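Local coordinates for sensor protein (Bacteroides thetaiotaomicron, PDB 2X7X), which binds beta-D-fructose through this periplasmic domain of a hybrid two-component system, whose full-length protein probably acts as an ATP-dependent sensor histidine kinase, at residues 132-138 and 164-170; 170-176 and 196-202; 183-189 and 210-216. All coordinates share one frame; numbering follows the deposited sequence.

All three contacts lie in the lobe built on strands 128-135, 159-167, 191-194 and 217-220. Contact 1 is a pairing of parallel strands at the edge of that sheet, held mainly by backbone bonds. Contact 2 touches it, sharing Trp170, and joins the starts of helices 172-185 and 199-209 through buried polar groups and a salt bridge; both meet the fructose. Contact 3, about 17 Å from each of the others between centres, lies at the far end of helix 172-185, in partly exposed turns where one arginine binds backbone carbonyls and the second segment also binds potassium. It still touches contact 1, through Asp164 with Arg185 and His186.

Contact 1. Residues 132-138 and 164-170; sequences VELTGLS and DKADAAW. With FRU (beta-D-fructofuranose), chain E.
Glu133 lies opposite Lys165 and Thr135 opposite Asp167 in neighbouring parallel strands, their axes 4.7 Å apart. Glu133 N donates to Asp164 O, its own O receives Ala166 N, and Thr135 N gives a nearly straight bond to Ala166 O (2.8 Å, 173°). Ala168 N carries the pattern one step past the strand end to Thr135 O. Beyond it, the Asp167 carboxylate serves the turns on both sides. Asp167 OD2 takes two donors from the same face of the carboxylate plane, Ser138 N at 2.9 Å and Ser138 OG at 2.8 Å, while OD1 receives Ala169 N (2.9 Å), an Asx turn. With CG anti to the backbone N (chi1 -177°), the Asp167 carboxylate extends across to Ser138. Thr135 OG1 is satisfied locally, donating to Gly136 O at 2.8 Å. The aliphatic chain of Lys165 lies alongside Glu133, whose carboxylate is bound instead by His147 and His195; Asp164 OD2 likewise goes to Arg185 and His186.

The Trp170 indole closes the far end. Gly136 CA sits over the six-membered ring, a CH-pi contact 3.4 Å from its centroid, and the fructose C6 lies over the opposite face, 3.8 Å from Trp170 CH2. The ring also touches Pro142, Ala143 and Arg146 of helix 141-155, the crossover of this beta-alpha-beta unit. Strand 159-167 lies at one edge of the sheet within this chain, strand 191-194 continues the sheet beyond 128-135, and Leu134, Ala166 and Ala168 pack on Glu178 of helix 172-185.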
loop_
_atom_site.group_PDB
_atom_site.type_symbol
_atom_site.label_atom_id
_atom_site.label_comp_id
_atom_site.label_asym_id
_atom_site.label_seq_id
_atom_site.Cartn_x
_atom_site.Cartn_y
_atom_site.Cartn_z
ATOM N N VAL A 132 8.877 5.193 28.776
ATOM C CA VAL A 132 7.618 5.140 29.510
ATOM C C VAL A 132 6.577 4.392 28.662
ATOM O O VAL A 132 6.596 4.504 27.426
ATOM C CB VAL A 132 7.131 6.547 29.979
ATOM C CG1 VAL A 132 8.112 7.139 30.968
ATOM C CG2 VAL A 132 6.940 7.513 28.811
ATOM N N GLU A 133 5.701 3.621 29.323
ATOM C CA GLU A 133 4.663 2.811 28.666
ATOM C C GLU A 133 3.275 3.277 29.046
ATOM O O GLU A 133 2.982 3.473 30.213
ATOM C CB GLU A 133 4.801 1.330 29.031
ATOM C CG GLU A 133 3.893 0.385 28.236
ATOM C CD GLU A 133 4.066 -1.095 28.592
ATOM O OE1 GLU A 133 4.518 -1.410 29.712
ATOM O OE2 GLU A 133 3.719 -1.965 27.765
ATOM N N LEU A 134 2.418 3.444 28.047
ATOM C CA LEU A 134 1.020 3.783 28.253
ATOM C C LEU A 134 0.162 2.665 27.653
ATOM O O LEU A 134 0.070 2.500 26.438
ATOM C CB LEU A 134 0.717 5.157 27.641
ATOM C CG LEU A 134 1.465 6.358 28.264
ATOM C CD1 LEU A 134 1.580 7.549 27.325
ATOM C CD2 LEU A 134 0.827 6.815 29.563
ATOM N N THR A 135 -0.456 1.883 28.519
ATOM C CA THR A 135 -1.105 0.636 28.100
ATOM C C THR A 135 -2.584 0.805 27.759
ATOM O O THR A 135 -3.229 1.771 28.166
ATOM C CB THR A 135 -0.974 -0.459 29.208
ATOM O OG1 THR A 135 -1.980 -0.279 30.216
ATOM C CG2 THR A 135 0.382 -0.386 29.867
ATOM N N GLY A 136 -3.128 -0.163 27.036
ATOM C CA GLY A 136 -4.586 -0.314 26.923
ATOM C C GLY A 136 -5.157 -0.799 28.239
ATOM O O GLY A 136 -4.418 -1.050 29.194
ATOM N N LEU A 137 -6.477 -0.922 28.286
ATOM C CA LEU A 137 -7.189 -1.402 29.473
ATOM C C LEU A 137 -6.519 -2.657 30.013
ATOM O O LEU A 137 -6.415 -3.659 29.303
ATOM C CB LEU A 137 -8.648 -1.689 29.104
ATOM C CG LEU A 137 -9.697 -1.889 30.208
ATOM C CD1 LEU A 137 -9.765 -0.731 31.190
ATOM C CD2 LEU A 137 -11.068 -2.103 29.553
ATOM N N SER A 138 -6.056 -2.596 31.257
ATOM C CA SER A 138 -5.230 -3.676 31.854
ATOM C C SER A 138 -5.743 -5.107 31.660
ATOM O O SER A 138 -4.976 -5.995 31.271
ATOM C CB SER A 138 -4.966 -3.414 33.340
ATOM O OG SER A 138 -3.975 -2.397 33.453
ATOM N N ASP A 164 8.503 3.984 33.868
ATOM C CA ASP A 164 7.115 4.311 34.253
ATOM C C ASP A 164 6.079 3.669 33.329
ATOM O O ASP A 164 6.325 3.483 32.133
ATOM C CB ASP A 164 6.888 5.832 34.321
ATOM C CG ASP A 164 5.880 6.230 35.403
ATOM O OD1 ASP A 164 4.910 5.471 35.650
ATOM O OD2 ASP A 164 6.064 7.315 36.012
ATOM N N LYS A 165 4.921 3.351 33.903
ATOM C CA LYS A 165 3.842 2.658 33.199
ATOM C C LYS A 165 2.480 3.089 33.750
ATOM O O LYS A 165 2.308 3.261 34.954
ATOM C CB LYS A 165 4.013 1.147 33.353
ATOM C CG LYS A 165 2.957 0.298 32.667
ATOM C CD LYS A 165 3.326 -1.191 32.715
ATOM C CE LYS A 165 3.319 -1.753 34.129
ATOM N NZ LYS A 165 1.945 -2.083 34.550
ATOM N N ALA A 166 1.510 3.268 32.868
ATOM C CA ALA A 166 0.181 3.634 33.299
ATOM C C ALA A 166 -0.807 3.056 32.320
ATOM O O ALA A 166 -0.464 2.820 31.157
ATOM C CB ALA A 166 0.044 5.144 33.377
ATOM N N ASP A 167 -2.017 2.809 32.815
ATOM C CA ASP A 167 -3.131 2.270 32.053
ATOM C C ASP A 167 -3.926 3.444 31.472
ATOM O O ASP A 167 -4.490 4.245 32.218
ATOM C CB ASP A 167 -4.009 1.439 33.002
ATOM C CG ASP A 167 -5.169 0.768 32.304
ATOM O OD1 ASP A 167 -5.601 1.235 31.224
ATOM O OD2 ASP A 167 -5.660 -0.238 32.856
ATOM N N ALA A 168 -3.965 3.547 30.148
ATOM C CA ALA A 168 -4.605 4.680 29.471
ATOM C C ALA A 168 -5.916 4.279 28.800
ATOM O O ALA A 168 -6.515 5.053 28.031
ATOM C CB ALA A 168 -3.660 5.276 28.459
ATOM N N ALA A 169 -6.353 3.055 29.083
ATOM C CA ALA A 169 -7.655 2.558 28.626
ATOM C C ALA A 169 -7.888 2.759 27.117
ATOM O O ALA A 169 -8.997 3.049 26.690
ATOM C CB ALA A 169 -8.783 3.199 29.456
ATOM N N TRP A 170 -6.835 2.590 26.323
ATOM C CA TRP A 170 -6.916 2.675 24.856
ATOM C C TRP A 170 -7.178 4.076 24.310
ATOM O O TRP A 170 -7.361 4.246 23.115
ATOM C CB TRP A 170 -7.961 1.704 24.290
ATOM C CG TRP A 170 -7.674 0.266 24.609
ATOM C CD1 TRP A 170 -8.430 -0.564 25.383
ATOM C CD2 TRP A 170 -6.552 -0.517 24.156
ATOM N NE1 TRP A 170 -7.859 -1.811 25.442
ATOM C CE2 TRP A 170 -6.701 -1.811 24.706
ATOM C CE3 TRP A 170 -5.436 -0.247 23.349
ATOM C CZ2 TRP A 170 -5.769 -2.847 24.477
ATOM C CZ3 TRP A 170 -4.510 -1.279 23.115
ATOM C CH2 TRP A 170 -4.691 -2.565 23.679
HETATM C C1 FRU E . -9.751 -0.642 18.766
HETATM C C2 FRU E . -8.549 -0.777 19.683
HETATM C C3 FRU E . -7.231 -0.607 18.932
HETATM C C4 FRU E . -6.347 -1.641 19.602
HETATM C C5 FRU E . -7.336 -2.779 19.810
HETATM C C6 FRU E . -6.966 -3.771 20.911
HETATM O O1 FRU E . -10.929 -0.450 19.545
HETATM O O2 FRU E . -8.689 0.161 20.756
HETATM O O3 FRU E . -6.717 0.731 18.996
HETATM O O4 FRU E . -5.216 -2.008 18.804
HETATM O O5 FRU E . -8.530 -2.099 20.206
HETATM O O6 FRU E . -7.914 -4.858 20.916
#

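Contact 2. Residues 170-176 and 196-202; sequences WERGPAE and NDRIAPG. With FRU (beta-D-fructofuranose), chain E.
Glu171 and Arg198 form the ionic part of the contact. The guanidinium meets the carboxylate side-on, Arg198 NE to Glu171 OE2 and Arg198 NH2 to Glu171 OE1, both at 3.0 Å, with the two planes 23° apart. Both oxygens lie near the guanidinium plane, although OE1 is approached from above its own carboxylate plane. A bend at chi2 (-45°) turns the Glu171 chain back so that its carboxylate runs beside the arginine. A second ion pair, Arg172 NH1 with Glu176 OE2, stays within helix 172-185, and Pro201 CB lies over one face of the Arg172 guanidinium.

Among the neutral hydrogen bonds, Asn196 is the hub. Its ND2 donates to Trp170 O at 3.0 Å. Asn196 OD1 accepts Ile199 N in a nearly straight bond of 2.7 Å (175°), an Asx motif at the start of helix 199-209.

Bonds to the sugar form a third group. Asn196 ND2 also donates to fructose O3 at 2.8 Å, Arg198 NH2 reaches fructose O2 at 2.7 Å, and Arg198 NH1 bonds more weakly to O3. With an alanine here instead of Arg198, the Glu171 carboxylate would probably lose its ionic partner and fructose O2 this donor.

Apolar packing fills in behind: Ile199 CG2 rests on Ala175 CB at 3.7 Å, and its CD1 reaches the Trp170 backbone. Gly202 lets the helices approach closely beside Arg172 and Glu176.

Asp17, Arg20, Asp94 and Asp222 supply further bonds to the sugar. Such a charged and amide-rich pocket, with an aromatic ring against the sugar, is characteristic of sugar-binding periplasmic proteins, and here Glu171, in the second shell, probably orients Arg198.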
loop_
_atom_site.group_PDB
_atom_site.type_symbol
_atom_site.label_atom_id
_atom_site.label_comp_id
_atom_site.label_asym_id
_atom_site.label_seq_id
_atom_site.Cartn_x
_atom_site.Cartn_y
_atom_site.Cartn_z
ATOM N N TRP A 170 -6.835 2.590 26.323
ATOM C CA TRP A 170 -6.916 2.675 24.856
ATOM C C TRP A 170 -7.178 4.076 24.310
ATOM O O TRP A 170 -7.361 4.246 23.115
ATOM C CB TRP A 170 -7.961 1.704 24.290
ATOM C CG TRP A 170 -7.674 0.266 24.609
ATOM C CD1 TRP A 170 -8.430 -0.564 25.383
ATOM C CD2 TRP A 170 -6.552 -0.517 24.156
ATOM N NE1 TRP A 170 -7.859 -1.811 25.442
ATOM C CE2 TRP A 170 -6.701 -1.811 24.706
ATOM C CE3 TRP A 170 -5.436 -0.247 23.349
ATOM C CZ2 TRP A 170 -5.769 -2.847 24.477
ATOM C CZ3 TRP A 170 -4.510 -1.279 23.115
ATOM C CH2 TRP A 170 -4.691 -2.565 23.679
ATOM N N GLU A 171 -7.187 5.084 25.162
ATOM C CA GLU A 171 -7.707 6.362 24.726
ATOM C C GLU A 171 -6.751 7.512 24.917
ATOM O O GLU A 171 -5.868 7.446 25.763
ATOM C CB GLU A 171 -9.059 6.652 25.379
ATOM C CG GLU A 171 -10.202 5.682 25.037
ATOM C CD GLU A 171 -10.321 5.333 23.571
ATOM O OE1 GLU A 171 -10.589 4.148 23.282
ATOM O OE2 GLU A 171 -10.177 6.218 22.692
ATOM N N ARG A 172 -6.942 8.557 24.114
ATOM C CA ARG A 172 -6.083 9.753 24.101
ATOM C C ARG A 172 -6.204 10.610 25.368
ATOM O O ARG A 172 -5.221 11.133 25.864
ATOM C CB ARG A 172 -6.346 10.552 22.808
ATOM C CG ARG A 172 -6.811 11.979 22.959
ATOM C CD ARG A 172 -5.734 12.983 22.627
ATOM N NE ARG A 172 -5.634 13.162 21.185
ATOM C CZ ARG A 172 -5.002 14.174 20.586
ATOM N NH1 ARG A 172 -4.409 15.133 21.302
ATOM N NH2 ARG A 172 -4.971 14.219 19.258
ATOM N N GLY A 173 -7.421 10.716 25.893
ATOM C CA GLY A 173 -7.694 11.445 27.119
ATOM C C GLY A 173 -6.819 11.049 28.287
ATOM O O GLY A 173 -6.024 11.855 28.737
ATOM N N PRO A 174 -6.966 9.811 28.797
ATOM C CA PRO A 174 -6.116 9.349 29.909
ATOM C C PRO A 174 -4.618 9.362 29.581
ATOM O O PRO A 174 -3.785 9.622 30.460
ATOM C CB PRO A 174 -6.609 7.917 30.151
ATOM C CG PRO A 174 -8.023 7.924 29.669
ATOM C CD PRO A 174 -8.004 8.817 28.465
ATOM N N ALA A 175 -4.282 9.108 28.320
ATOM C CA ALA A 175 -2.895 9.200 27.861
ATOM C C ALA A 175 -2.276 10.559 28.189
ATOM O O ALA A 175 -1.169 10.629 28.732
ATOM C CB ALA A 175 -2.798 8.897 26.350
ATOM N N GLU A 176 -3.000 11.634 27.886
ATOM C CA GLU A 176 -2.486 12.992 28.120
ATOM C C GLU A 176 -2.214 13.296 29.586
ATOM O O GLU A 176 -1.136 13.787 29.932
ATOM C CB GLU A 176 -3.433 14.025 27.552
ATOM C CG GLU A 176 -3.461 14.056 26.052
ATOM C CD GLU A 176 -4.127 15.294 25.536
ATOM O OE1 GLU A 176 -4.949 15.873 26.280
ATOM O OE2 GLU A 176 -3.828 15.701 24.394
ATOM N N ASN A 196 -1.785 2.068 21.524
ATOM C CA ASN A 196 -2.404 2.338 20.230
ATOM C C ASN A 196 -2.155 3.739 19.707
ATOM O O ASN A 196 -1.564 4.574 20.396
ATOM C CB ASN A 196 -3.895 1.963 20.198
ATOM C CG ASN A 196 -4.793 2.958 20.939
ATOM O OD1 ASN A 196 -4.343 3.954 21.540
ATOM N ND2 ASN A 196 -6.090 2.683 20.889
ATOM N N ASP A 197 -2.631 3.983 18.487
ATOM C CA ASP A 197 -2.439 5.251 17.780
ATOM C C ASP A 197 -3.418 6.310 18.239
ATOM O O ASP A 197 -3.506 7.360 17.608
ATOM C CB ASP A 197 -2.614 5.058 16.272
ATOM C CG ASP A 197 -1.561 4.155 15.664
ATOM O OD1 ASP A 197 -0.471 3.978 16.252
ATOM O OD2 ASP A 197 -1.820 3.618 14.575
ATOM N N ARG A 198 -4.184 6.031 19.293
ATOM C CA ARG A 198 -5.012 7.055 19.930
ATOM C C ARG A 198 -4.328 7.512 21.233
ATOM O O ARG A 198 -4.288 8.705 21.547
ATOM C CB ARG A 198 -6.422 6.544 20.196
ATOM C CG ARG A 198 -7.272 6.337 18.926
ATOM C CD ARG A 198 -8.776 6.068 19.241
ATOM N NE ARG A 198 -9.006 4.999 20.239
ATOM C CZ ARG A 198 -8.888 3.692 19.996
ATOM N NH1 ARG A 198 -8.519 3.241 18.795
ATOM N NH2 ARG A 198 -9.118 2.830 20.975
ATOM N N ILE A 199 -3.768 6.561 21.977
ATOM C CA ILE A 199 -2.893 6.893 23.088
ATOM C C ILE A 199 -1.737 7.798 22.611
ATOM O O ILE A 199 -1.434 8.826 23.234
ATOM C CB ILE A 199 -2.380 5.609 23.786
ATOM C CG1 ILE A 199 -3.532 4.933 24.542
ATOM C CG2 ILE A 199 -1.274 5.910 24.748
ATOM C CD1 ILE A 199 -3.356 3.449 24.803
ATOM N N ALA A 200 -1.133 7.437 21.486
ATOM C CA ALA A 200 0.100 8.088 21.021
ATOM C C ALA A 200 0.035 9.615 20.844
ATOM O O ALA A 200 0.855 10.328 21.423
ATOM C CB ALA A 200 0.638 7.402 19.771
ATOM N N PRO A 201 -0.938 10.129 20.066
ATOM C CA PRO A 201 -0.995 11.604 19.929
ATOM C C PRO A 201 -1.259 12.351 21.249
ATOM O O PRO A 201 -0.918 13.535 21.378
ATOM C CB PRO A 201 -2.141 11.844 18.937
ATOM C CG PRO A 201 -2.879 10.532 18.837
ATOM C CD PRO A 201 -1.952 9.442 19.248
ATOM N N GLY A 202 -1.844 11.660 22.221
ATOM C CA GLY A 202 -2.151 12.265 23.496
ATOM C C GLY A 202 -0.886 12.492 24.284
ATOM O O GLY A 202 -0.695 13.550 24.885
HETATM C C1 FRU E . -9.751 -0.642 18.766
HETATM C C2 FRU E . -8.549 -0.777 19.683
HETATM C C3 FRU E . -7.231 -0.607 18.932
HETATM C C4 FRU E . -6.347 -1.641 19.602
HETATM C C5 FRU E . -7.336 -2.779 19.810
HETATM C C6 FRU E . -6.966 -3.771 20.911
HETATM O O1 FRU E . -10.929 -0.450 19.545
HETATM O O2 FRU E . -8.689 0.161 20.756
HETATM O O3 FRU E . -6.717 0.731 18.996
HETATM O O4 FRU E . -5.216 -2.008 18.804
HETATM O O5 FRU E . -8.530 -2.099 20.206
HETATM O O6 FRU E . -7.914 -4.858 20.916
#

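Contact 3. Residues 183-189 and 210-216; sequences LRRHPKI and AGREKEM. With K (potassium ion), chain F.
Leu183 and Arg212 meet where two chain reversals come together. Helix 172-185 ends in the first segment, with His186 the first residue to leave helical torsions before the chain runs on to Ile189. The other segment has no regular structure: Gly211, with positive phi, is the C-prime residue of a Schellman motif that ends helix 199-209, and Arg212 to Glu215 form a type I beta turn. The nearest pair of CA atoms is Ile189 and Met216, 6.2 Å apart.

Arg212 fills the space between them. Arg212 NH1 donates to Leu183 O at 2.9 Å, from above the carbonyl plane, while Arg212 NH2 reaches His186 O at 2.8 Å in that carbonyl's plane and nearly straight (168°). The carbonyls at the helix end carry partial negative charge, which probably suits the guanidinium. A bend at chi3 (66°) swings the guanidinium round to these acceptors, and Arg212 NE bonds to Glu215 OE1 at 2.9 Å, a salt bridge within the turn that fixes the group's rotation. Leu183 CD2 lies over the centre of one guanidinium face.

In this periplasmic-binding-protein lobe the contact joins the loops preceding strands 191-194 and 217-220, at the end of the sheet away from the sugar. Met216 runs beside Ile189, and its CE sits 4.0 Å from both Ile189 CB and Leu183 CD2; Ala210 CB touches Leu183 CD1. Glu213 O (2.7 Å) and Met216 O (2.8 Å), in and just after the turn, bind a potassium ion.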
loop_
_atom_site.group_PDB
_atom_site.type_symbol
_atom_site.label_atom_id
_atom_site.label_comp_id
_atom_site.label_asym_id
_atom_site.label_seq_id
_atom_site.Cartn_x
_atom_site.Cartn_y
_atom_site.Cartn_z
ATOM N N LEU A 183 6.134 13.277 32.660
ATOM C CA LEU A 183 7.043 14.384 32.348
ATOM C C LEU A 183 7.473 15.131 33.616
ATOM O O LEU A 183 8.665 15.373 33.841
ATOM C CB LEU A 183 6.393 15.355 31.354
ATOM C CG LEU A 183 6.062 14.843 29.951
ATOM C CD1 LEU A 183 4.911 15.637 29.327
ATOM C CD2 LEU A 183 7.306 14.862 29.065
ATOM N N ARG A 184 6.488 15.477 34.440
ATOM C CA ARG A 184 6.709 16.183 35.685
ATOM C C ARG A 184 7.699 15.424 36.590
ATOM O O ARG A 184 8.560 16.043 37.234
ATOM C CB ARG A 184 5.370 16.345 36.387
ATOM C CG ARG A 184 5.261 17.475 37.411
ATOM C CD ARG A 184 3.863 17.467 38.081
ATOM N NE ARG A 184 2.759 17.498 37.094
ATOM C CZ ARG A 184 1.792 16.575 36.967
ATOM N NH1 ARG A 184 1.746 15.518 37.777
ATOM N NH2 ARG A 184 0.855 16.723 36.030
ATOM N N ARG A 185 7.590 14.094 36.609
ATOM C CA ARG A 185 8.347 13.247 37.547
ATOM C C ARG A 185 9.637 12.651 36.975
ATOM O O ARG A 185 10.434 12.072 37.709
ATOM C CB ARG A 185 7.443 12.138 38.134
ATOM C CG ARG A 185 6.326 12.690 39.044
ATOM C CD ARG A 185 5.492 11.626 39.733
ATOM N NE ARG A 185 4.599 10.981 38.785
ATOM C CZ ARG A 185 4.836 9.797 38.228
ATOM N NH1 ARG A 185 5.937 9.121 38.541
ATOM N NH2 ARG A 185 3.969 9.289 37.354
ATOM N N HIS A 186 9.833 12.793 35.669
ATOM C CA HIS A 186 10.973 12.184 34.992
ATOM C C HIS A 186 11.620 13.148 33.988
ATOM O O HIS A 186 11.098 13.335 32.882
ATOM C CB HIS A 186 10.556 10.872 34.297
ATOM C CG HIS A 186 9.960 9.856 35.223
ATOM N ND1 HIS A 186 10.688 9.237 36.220
ATOM C CD2 HIS A 186 8.706 9.354 35.308
ATOM C CE1 HIS A 186 9.906 8.397 36.877
ATOM N NE2 HIS A 186 8.699 8.450 36.344
ATOM N N PRO A 187 12.756 13.770 34.371
ATOM C CA PRO A 187 13.468 14.720 33.480
ATOM C C PRO A 187 14.089 14.091 32.227
ATOM O O PRO A 187 14.308 14.785 31.236
ATOM C CB PRO A 187 14.571 15.297 34.380
ATOM C CG PRO A 187 14.755 14.285 35.467
ATOM C CD PRO A 187 13.378 13.706 35.708
ATOM N N LYS A 188 14.385 12.797 32.277
ATOM C CA LYS A 188 14.984 12.130 31.136
ATOM C C LYS A 188 14.075 11.003 30.636
ATOM O O LYS A 188 13.997 9.926 31.250
ATOM C CB LYS A 188 16.390 11.611 31.470
ATOM C CG LYS A 188 17.298 11.503 30.245
ATOM C CD LYS A 188 18.300 10.327 30.342
ATOM C CE LYS A 188 19.151 10.206 29.045
ATOM N NZ LYS A 188 19.394 8.775 28.638
ATOM N N ILE A 189 13.371 11.277 29.536
ATOM C CA ILE A 189 12.576 10.281 28.838
ATOM C C ILE A 189 12.991 10.214 27.356
ATOM O O ILE A 189 12.937 11.205 26.633
ATOM C CB ILE A 189 11.042 10.552 28.977
ATOM C CG1 ILE A 189 10.612 10.567 30.457
ATOM C CG2 ILE A 189 10.239 9.503 28.200
ATOM C CD1 ILE A 189 9.216 11.167 30.698
ATOM N N ALA A 210 4.885 20.665 26.905
ATOM C CA ALA A 210 5.898 20.843 27.938
ATOM C C ALA A 210 7.245 21.246 27.316
ATOM O O ALA A 210 8.267 21.314 28.012
ATOM C CB ALA A 210 6.021 19.589 28.801
ATOM N N GLY A 211 7.212 21.535 26.010
ATOM C CA GLY A 211 8.401 21.826 25.216
ATOM C C GLY A 211 9.405 20.690 25.170
ATOM O O GLY A 211 10.598 20.941 25.107
ATOM N N ARG A 212 8.949 19.436 25.188
ATOM C CA ARG A 212 9.881 18.300 25.277
ATOM C C ARG A 212 9.707 17.184 24.249
ATOM O O ARG A 212 10.323 16.141 24.385
ATOM C CB ARG A 212 9.819 17.682 26.675
ATOM C CG ARG A 212 10.481 18.491 27.761
ATOM C CD ARG A 212 10.205 17.870 29.100
ATOM N NE ARG A 212 10.834 16.557 29.260
ATOM C CZ ARG A 212 10.711 15.786 30.346
ATOM N NH1 ARG A 212 9.967 16.187 31.372
ATOM N NH2 ARG A 212 11.321 14.605 30.406
ATOM N N GLU A 213 8.884 17.397 23.228
ATOM C CA GLU A 213 8.603 16.370 22.230
ATOM C C GLU A 213 9.775 16.010 21.309
ATOM O O GLU A 213 9.722 14.995 20.597
ATOM C CB GLU A 213 7.390 16.763 21.376
ATOM C CG GLU A 213 7.724 17.639 20.142
ATOM C CD GLU A 213 8.059 19.095 20.482
ATOM O OE1 GLU A 213 8.012 19.475 21.683
ATOM O OE2 GLU A 213 8.354 19.856 19.530
ATOM N N LYS A 214 10.818 16.829 21.292
ATOM C CA LYS A 214 12.004 16.506 20.490
ATOM C C LYS A 214 13.044 15.697 21.284
ATOM O O LYS A 214 14.080 15.318 20.760
ATOM C CB LYS A 214 12.607 17.768 19.855
ATOM C CG LYS A 214 11.683 18.405 18.825
ATOM C CD LYS A 214 12.204 19.747 18.276
ATOM C CE LYS A 214 11.266 20.253 17.166
ATOM N NZ LYS A 214 11.919 21.187 16.190
ATOM N N GLU A 215 12.741 15.410 22.542
ATOM C CA GLU A 215 13.675 14.669 23.399
ATOM C C GLU A 215 13.456 13.168 23.360
ATOM O O GLU A 215 14.198 12.427 23.989
ATOM C CB GLU A 215 13.552 15.127 24.855
ATOM C CG GLU A 215 13.900 16.586 25.114
ATOM C CD GLU A 215 13.685 16.984 26.567
ATOM O OE1 GLU A 215 13.028 16.233 27.332
ATOM O OE2 GLU A 215 14.184 18.059 26.951
ATOM N N MET A 216 12.429 12.728 22.639
ATOM C CA MET A 216 11.960 11.350 22.716
ATOM C C MET A 216 11.279 10.919 21.428
ATOM O O MET A 216 10.773 11.752 20.672
ATOM C CB MET A 216 11.002 11.178 23.904
ATOM C CG MET A 216 9.742 12.034 23.837
ATOM S SD MET A 216 8.810 12.069 25.379
ATOM C CE MET A 216 9.743 13.284 26.329
HETATM K K K F . 9.930 13.302 18.466
HETATM O O HOH W 1 9.317 13.574 15.150
#